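Local structure of Lin1840 protein (Listeria innocua serovar 6a, 4ZOC) at residues F554-T557 and T558-P562; L568-G571 and R572-T575. The protein is a family 3 glycoside hydrolase that probably releases beta-D-glucose from the non-reducing ends of beta-glucosides and takes part in beta-1,2-glucan metabolism. The protein carries 2 engineered substitutions. All coordinates share one frame; numbering follows the deposited sequence.

Contact 1 of 2, residues F554-T557 and T558-P562; sequences FPQT and TGQIP
Pro555, Gln556 and Thr557 meet Gln560 and Ile561 where the chain folds back through a short 3-10 turn. The turn belongs to the C-terminal glycoside hydrolase family 3 region. Its backbone bond runs from Gln560 N to Thr557 O (3.0 Å). The next one follows at once, Ile561 N to Thr558 O (3.1 Å).

The packed side is built round the Gln560 side chain. Gln560 CG is anti to the Gln560 backbone N (chi1 -161°) and the chain is extended beyond it, which carries the amide back over the preceding residues. Gln560 OE1 accepts a nearly straight bond from Gln556 N (2.9 Å, 167° at the hydrogen). The donor stands above the plane of the amide. Gln560 OE1 also lies 3.4 Å from Pro555 CA, and Gln560 NE2 rests at the same distance from Gln556 CG. The two glutamine amides are turned steeply against each other, with planes 77° apart. Both NE2 atoms nevertheless give a hydrogen bond to the carbonyl O of Glu593, which ties the turn to a neighbouring loop. Next to this amide, the Pro555 ring meets Ile561, with CG against CG1 at 3.9 Å. The Ile561 side chain also packs on the loop of Asp144 to Arg146.

The side at Thr557 holds a water and meets the second subunit, where Thr557 packs on Thr479. Thr557 is partly exposed here. Close by, Thr558 OG1 is bonded to Glu511 and to Ile480 N. The carbonyls of Gly559 and Ile561 both receive Arg146 NH1 of the second subunit, so the turn also lies at the dimer interface. The bridging water accepts from Gly559 N at 2.9 Å and lies 2.7 Å from Thr557 OG1.

Contact 2 of 2, residues L568-G571 and R572-T575; sequences LRTG and RPQT. With BGC (beta-D-glucopyranose), chain E.
Between Arg569 and Pro573 the backbone makes an irregular bend, with Thr570 at a positive phi of 71° and no regular helix or strand on either side. The bend contains an ST turn. Arg572 N donates to Thr570 OG1 (3.1 Å), a moderately bent bond. Thr570 OG1 also donates to Arg569 O at 2.7 Å, in the carbonyl plane and on a lone pair. Two bonds therefore fix the rotation of Thr570, whose OG1 sits between the backbone N and the carbonyl carbon (chi1 85°).

On one flank the Arg569 chain bends at chi2 and lays its guanidinium on Pro573. The proline CG is 3.7 Å above the plane, over the centre of the group. Arg569 NH1 is held by Asn279 O of the second subunit. Pro573 CB approaches Arg569 O to 3.5 Å from the same ring.

Arg572 leaves the bend nearly at right angles to Arg569, extended from CG to NE, and reaches the sugar. Glu276 of the second subunit pairs with its NE, and Trp271 O of that subunit accepts from NH2. Glu473 of the second subunit also bonds the glucose, so the arginine completes a pocket in its partner. Arg572 NH1 donates to O3 of the glucose at 2.7 Å, while the bonds to O4 from NH1 (3.1 Å) and NH2 (3.2 Å) are weak.

Contact 1 and contact 2 follow each other in the same loop region between helix 532-541 and strand 607-611. Their centres are about 18 Å apart and their nearest atoms about 9 Å, without touching. Both are largely buried, and both touch the second subunit. The centre of contact 1 is about 21 Å from the centre of the chain, that of contact 2 about 31 Å. Contact 1 is a compact turn held by backbone and amide bonds, away from the annotated sites. Contact 2 is an irregular bend. Within it a threonine hydroxyl and an arginine-proline packing do the holding; its ionic and sugar bonds reach outward to the other subunit and its glucose.

Contact 1 of 2, residues F554-T557 and T558-P562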
ATOM      1  N   PHE A 554       2.267   0.841 -16.331  1.00  6.82           N
ATOM      2  CA  PHE A 554       1.131  -0.048 -16.610  1.00  7.43           C
ATOM      3  C   PHE A 554       1.426  -1.404 -15.950  1.00  8.30           C
ATOM      4  O   PHE A 554       2.308  -2.123 -16.401  1.00  7.76           O
ATOM      5  CB  PHE A 554       0.937  -0.202 -18.127  1.00  7.50           C
ATOM      6  CG  PHE A 554       0.048   0.881 -18.718  1.00  6.20           C
ATOM      7  CD1 PHE A 554       0.238   2.198 -18.386  1.00  7.81           C
ATOM      8  CD2 PHE A 554      -1.032   0.561 -19.517  1.00  7.58           C
ATOM      9  CE1 PHE A 554      -0.604   3.184 -18.846  1.00  6.99           C
ATOM     10  CE2 PHE A 554      -1.892   1.546 -20.015  1.00  5.97           C
ATOM     11  CZ  PHE A 554      -1.624   2.873 -19.690  1.00  6.84           C
ATOM     12  N   PRO A 555       0.692  -1.724 -14.832  1.00  9.46           N
ATOM     13  CA  PRO A 555       1.000  -2.982 -14.190  1.00  7.72           C
ATOM     14  C   PRO A 555       0.750  -4.217 -15.005  1.00  5.69           C
ATOM     15  O   PRO A 555      -0.097  -4.296 -15.892  1.00  7.02           O
ATOM     16  CB  PRO A 555       0.143  -2.970 -12.922  1.00  8.01           C
ATOM     17  CG  PRO A 555      -0.230  -1.515 -12.698  1.00  7.60           C
ATOM     18  CD  PRO A 555      -0.355  -1.017 -14.112  1.00  8.55           C
ATOM     19  N   GLN A 556       1.532  -5.245 -14.631  1.00  7.91           N
ATOM     20  CA  GLN A 556       1.301  -6.620 -15.097  1.00  7.48           C
ATOM     21  C   GLN A 556      -0.095  -7.099 -14.768  1.00  6.52           C
ATOM     22  O   GLN A 556      -0.767  -7.704 -15.596  1.00  8.90           O
ATOM     23  CB  GLN A 556       2.312  -7.621 -14.498  1.00  6.99           C
ATOM     24  CG  GLN A 556       3.782  -7.438 -14.840  1.00  8.01           C
ATOM     25  CD  GLN A 556       4.102  -7.898 -16.282  1.00  8.15           C
ATOM     26  OE1 GLN A 556       3.396  -8.719 -16.917  1.00  8.99           O
ATOM     27  NE2 GLN A 556       5.233  -7.447 -16.753  1.00  8.90           N
ATOM     28  N   THR A 557      -0.518  -6.872 -13.533  1.00  5.82           N
ATOM     29  CA  THR A 557      -1.820  -7.245 -13.015  1.00  6.93           C
ATOM     30  C   THR A 557      -2.095  -6.354 -11.797  1.00  6.38           C
ATOM     31  O   THR A 557      -1.157  -5.724 -11.267  1.00  6.47           O
ATOM     32  CB  THR A 557      -1.838  -8.729 -12.593  1.00  7.03           C
ATOM     33  OG1 THR A 557      -3.162  -9.178 -12.317  1.00  7.19           O
ATOM     34  CG2 THR A 557      -0.866  -8.983 -11.435  1.00  7.67           C
ATOM     35  N   THR A 558      -3.348  -6.279 -11.357  1.00  6.03           N
ATOM     36  CA  THR A 558      -3.791  -5.427 -10.255  1.00  5.96           C
ATOM     37  C   THR A 558      -2.907  -5.621  -9.011  1.00  5.93           C
ATOM     38  O   THR A 558      -2.527  -4.670  -8.332  1.00  5.44           O
ATOM     39  CB  THR A 558      -5.304  -5.752  -9.935  1.00  6.46           C
ATOM     40  OG1 THR A 558      -6.098  -5.278 -11.056  1.00  7.24           O
ATOM     41  CG2 THR A 558      -5.728  -5.057  -8.721  1.00  6.81           C
ATOM     42  N   GLY A 559      -2.601  -6.880  -8.712  1.00  7.17           N
ATOM     43  CA  GLY A 559      -1.812  -7.197  -7.541  1.00  6.08           C
ATOM     44  C   GLY A 559      -0.337  -6.820  -7.575  1.00  5.91           C
ATOM     45  O   GLY A 559       0.320  -6.950  -6.543  1.00  6.11           O
ATOM     46  N   GLN A 560       0.167  -6.310  -8.665  1.00  5.68           N
ATOM     47  CA  GLN A 560       1.496  -5.725  -8.714  1.00  6.35           C
ATOM     48  C   GLN A 560       1.534  -4.307  -8.083  1.00  5.57           C
ATOM     49  O   GLN A 560       2.581  -3.729  -7.844  1.00  5.27           O
ATOM     50  CB  GLN A 560       1.975  -5.675 -10.162  1.00  7.62           C
ATOM     51  CG  GLN A 560       3.512  -5.520 -10.243  1.00  6.05           C
ATOM     52  CD  GLN A 560       4.037  -5.433 -11.677  1.00  6.82           C
ATOM     53  OE1 GLN A 560       3.434  -4.788 -12.555  1.00  6.69           O
ATOM     54  NE2 GLN A 560       5.101  -6.194 -11.956  1.00  6.98           N
ATOM     55  N   ILE A 561       0.379  -3.705  -7.897  1.00  6.22           N
ATOM     56  CA  ILE A 561       0.273  -2.326  -7.384  1.00  5.73           C
ATOM     57  C   ILE A 561       0.725  -2.187  -5.908  1.00  5.87           C
ATOM     58  O   ILE A 561       0.292  -2.980  -5.052  1.00  6.75           O
ATOM     59  CB  ILE A 561      -1.155  -1.816  -7.557  1.00  6.00           C
ATOM     60  CG1 ILE A 561      -1.515  -1.699  -9.042  1.00  6.33           C
ATOM     61  CG2 ILE A 561      -1.288  -0.456  -6.871  1.00  7.01           C
ATOM     62  CD1 ILE A 561      -2.997  -1.426  -9.256  1.00  6.84           C
ATOM     63  N   PRO A 562       1.566  -1.194  -5.591  1.00  6.35           N
ATOM     64  CA  PRO A 562       2.086  -0.190  -6.515  1.00  6.81           C
ATOM     65  C   PRO A 562       3.399  -0.587  -7.134  1.00  7.85           C
ATOM     66  O   PRO A 562       4.272  -1.205  -6.436  1.00  8.07           O
ATOM     67  CB  PRO A 562       2.403   0.995  -5.601  1.00  6.92           C
ATOM     68  CG  PRO A 562       2.733   0.383  -4.270  1.00  6.78           C
ATOM     69  CD  PRO A 562       1.734  -0.746  -4.176  1.00  5.98           C
TER
HETATM   70  O   HOH W   1      -3.911  -9.315  -9.730  1.00  6.35           O

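Contact 2 of 2, residues L568-G571 and R572-T575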
ATOM      1  N   LEU A 568      13.072   1.652  -4.675  1.00  7.46           N
ATOM      2  CA  LEU A 568      14.245   1.232  -3.947  1.00  7.45           C
ATOM      3  C   LEU A 568      14.753  -0.132  -4.366  1.00  7.21           C
ATOM      4  O   LEU A 568      14.057  -0.986  -4.901  1.00  7.48           O
ATOM      5  CB  LEU A 568      14.015   1.271  -2.436  1.00  6.82           C
ATOM      6  CG  LEU A 568      13.438   2.595  -1.844  1.00  8.23           C
ATOM      7  CD1 LEU A 568      13.467   2.495  -0.329  1.00  8.16           C
ATOM      8  CD2 LEU A 568      14.194   3.817  -2.298  1.00  8.54           C
ATOM      9  N   ARG A 569      16.020  -0.350  -4.111  1.00  8.12           N
ATOM     10  CA  ARG A 569      16.695  -1.534  -4.541  1.00  8.06           C
ATOM     11  C   ARG A 569      16.342  -2.810  -3.801  1.00  8.40           C
ATOM     12  O   ARG A 569      16.403  -3.871  -4.408  1.00  8.09           O
ATOM     13  CB  ARG A 569      18.262  -1.288  -4.535  1.00 10.68           C
ATOM     14  CG  ARG A 569      18.994  -2.288  -5.388  1.00 15.78           C
ATOM     15  CD  ARG A 569      20.211  -1.642  -6.053  1.00 18.12           C
ATOM     16  NE  ARG A 569      20.909  -2.632  -6.846  1.00 23.15           N
ATOM     17  CZ  ARG A 569      21.834  -3.469  -6.369  1.00 22.90           C
ATOM     18  NH1 ARG A 569      22.212  -3.460  -5.088  1.00 26.84           N
ATOM     19  NH2 ARG A 569      22.370  -4.350  -7.177  1.00 23.11           N
ATOM     20  N   THR A 570      16.051  -2.692  -2.483  1.00  7.12           N
ATOM     21  CA  THR A 570      15.959  -3.750  -1.535  1.00  7.77           C
ATOM     22  C   THR A 570      17.363  -4.340  -1.227  1.00  8.22           C
ATOM     23  O   THR A 570      18.332  -4.081  -1.929  1.00  8.55           O
ATOM     24  CB  THR A 570      14.967  -4.895  -1.884  1.00  7.48           C
ATOM     25  OG1 THR A 570      15.607  -5.859  -2.723  1.00  9.04           O
ATOM     26  CG2 THR A 570      13.703  -4.364  -2.616  1.00  8.05           C
ATOM     27  N   GLY A 571      17.404  -5.136  -0.169  1.00  6.86           N
ATOM     28  CA  GLY A 571      18.618  -5.887   0.153  1.00  8.73           C
ATOM     29  C   GLY A 571      18.881  -7.075  -0.725  1.00  9.31           C
ATOM     30  O   GLY A 571      19.978  -7.631  -0.656  1.00  9.24           O
ATOM     31  N   ARG A 572      17.862  -7.519  -1.489  1.00  8.24           N
ATOM     32  CA  ARG A 572      17.935  -8.725  -2.342  1.00  8.36           C
ATOM     33  C   ARG A 572      17.305  -8.464  -3.727  1.00  8.33           C
ATOM     34  O   ARG A 572      16.380  -9.178  -4.166  1.00  8.32           O
ATOM     35  CB  ARG A 572      17.307  -9.935  -1.645  1.00  8.17           C
ATOM     36  CG  ARG A 572      17.971 -10.299  -0.327  1.00 11.00           C
ATOM     37  CD  ARG A 572      17.256 -11.499   0.244  1.00 10.75           C
ATOM     38  NE  ARG A 572      18.001 -12.010   1.414  1.00 10.35           N
ATOM     39  CZ  ARG A 572      17.984 -13.245   1.836  1.00 11.62           C
ATOM     40  NH1 ARG A 572      17.183 -14.202   1.303  1.00  9.85           N
ATOM     41  NH2 ARG A 572      18.705 -13.508   2.892  1.00 12.74           N
ATOM     42  N   PRO A 573      17.881  -7.524  -4.501  1.00  8.03           N
ATOM     43  CA  PRO A 573      17.376  -7.256  -5.857  1.00 10.88           C
ATOM     44  C   PRO A 573      17.530  -8.414  -6.763  1.00 12.49           C
ATOM     45  O   PRO A 573      18.485  -9.206  -6.632  1.00 12.62           O
ATOM     46  CB  PRO A 573      18.251  -6.107  -6.338  1.00 10.50           C
ATOM     47  CG  PRO A 573      19.505  -6.262  -5.587  1.00 10.91           C
ATOM     48  CD  PRO A 573      19.105  -6.754  -4.235  1.00  9.81           C
ATOM     49  N   GLN A 574      16.559  -8.531  -7.635  1.00 12.49           N
ATOM     50  CA  GLN A 574      16.582  -9.528  -8.689  1.00 16.91           C
ATOM     51  C   GLN A 574      17.480  -8.877  -9.697  1.00 17.61           C
ATOM     52  O   GLN A 574      17.337  -7.694  -9.981  1.00 18.90           O
ATOM     53  CB  GLN A 574      15.150  -9.813  -9.213  1.00 18.00           C
ATOM     54  CG  GLN A 574      15.073 -11.014 -10.081  1.00 16.62           C
ATOM     55  CD  GLN A 574      13.764 -11.260 -10.764  1.00 18.45           C
ATOM     56  OE1 GLN A 574      13.297 -10.441 -11.560  1.00 17.16           O
ATOM     57  NE2 GLN A 574      13.162 -12.447 -10.479  1.00 19.17           N
ATOM     58  N   THR A 575      18.449  -9.628 -10.172  1.00 20.20           N
ATOM     59  CA  THR A 575      19.352  -9.200 -11.236  1.00 21.90           C
ATOM     60  C   THR A 575      19.263 -10.168 -12.412  1.00 26.97           C
ATOM     61  O   THR A 575      18.633 -11.252 -12.321  1.00 27.74           O
ATOM     62  CB  THR A 575      20.802  -9.184 -10.699  1.00 22.37           C
ATOM     63  OG1 THR A 575      21.177 -10.505 -10.320  1.00 24.02           O
ATOM     64  CG2 THR A 575      20.978  -8.236  -9.470  1.00 26.25           C
TER
HETATM   65  C2  BGC E 803      18.975 -18.839   2.145  1.00 20.56           C
HETATM   66  C3  BGC E 803      18.626 -17.379   2.548  1.00 16.62           C
HETATM   67  C4  BGC E 803      17.337 -17.317   3.399  1.00 15.60           C
HETATM   68  C5  BGC E 803      17.517 -18.261   4.571  1.00 17.34           C
HETATM   69  C6  BGC E 803      16.257 -18.413   5.389  1.00 19.96           C
HETATM   70  C1  BGC E 803      19.096 -19.713   3.376  1.00 19.45           C
HETATM   71  O1  BGC E 803      19.277 -21.072   2.959  1.00 20.90           O
HETATM   72  O2  BGC E 803      20.202 -18.997   1.416  1.00 24.20           O
HETATM   73  O3  BGC E 803      18.438 -16.601   1.347  1.00 18.72           O
HETATM   74  O4  BGC E 803      16.974 -15.980   3.884  1.00 14.52           O
HETATM   75  O5  BGC E 803      17.925 -19.599   4.164  1.00 20.13           O
HETATM   76  O6  BGC E 803      15.139 -18.824   4.566  1.00 21.77           O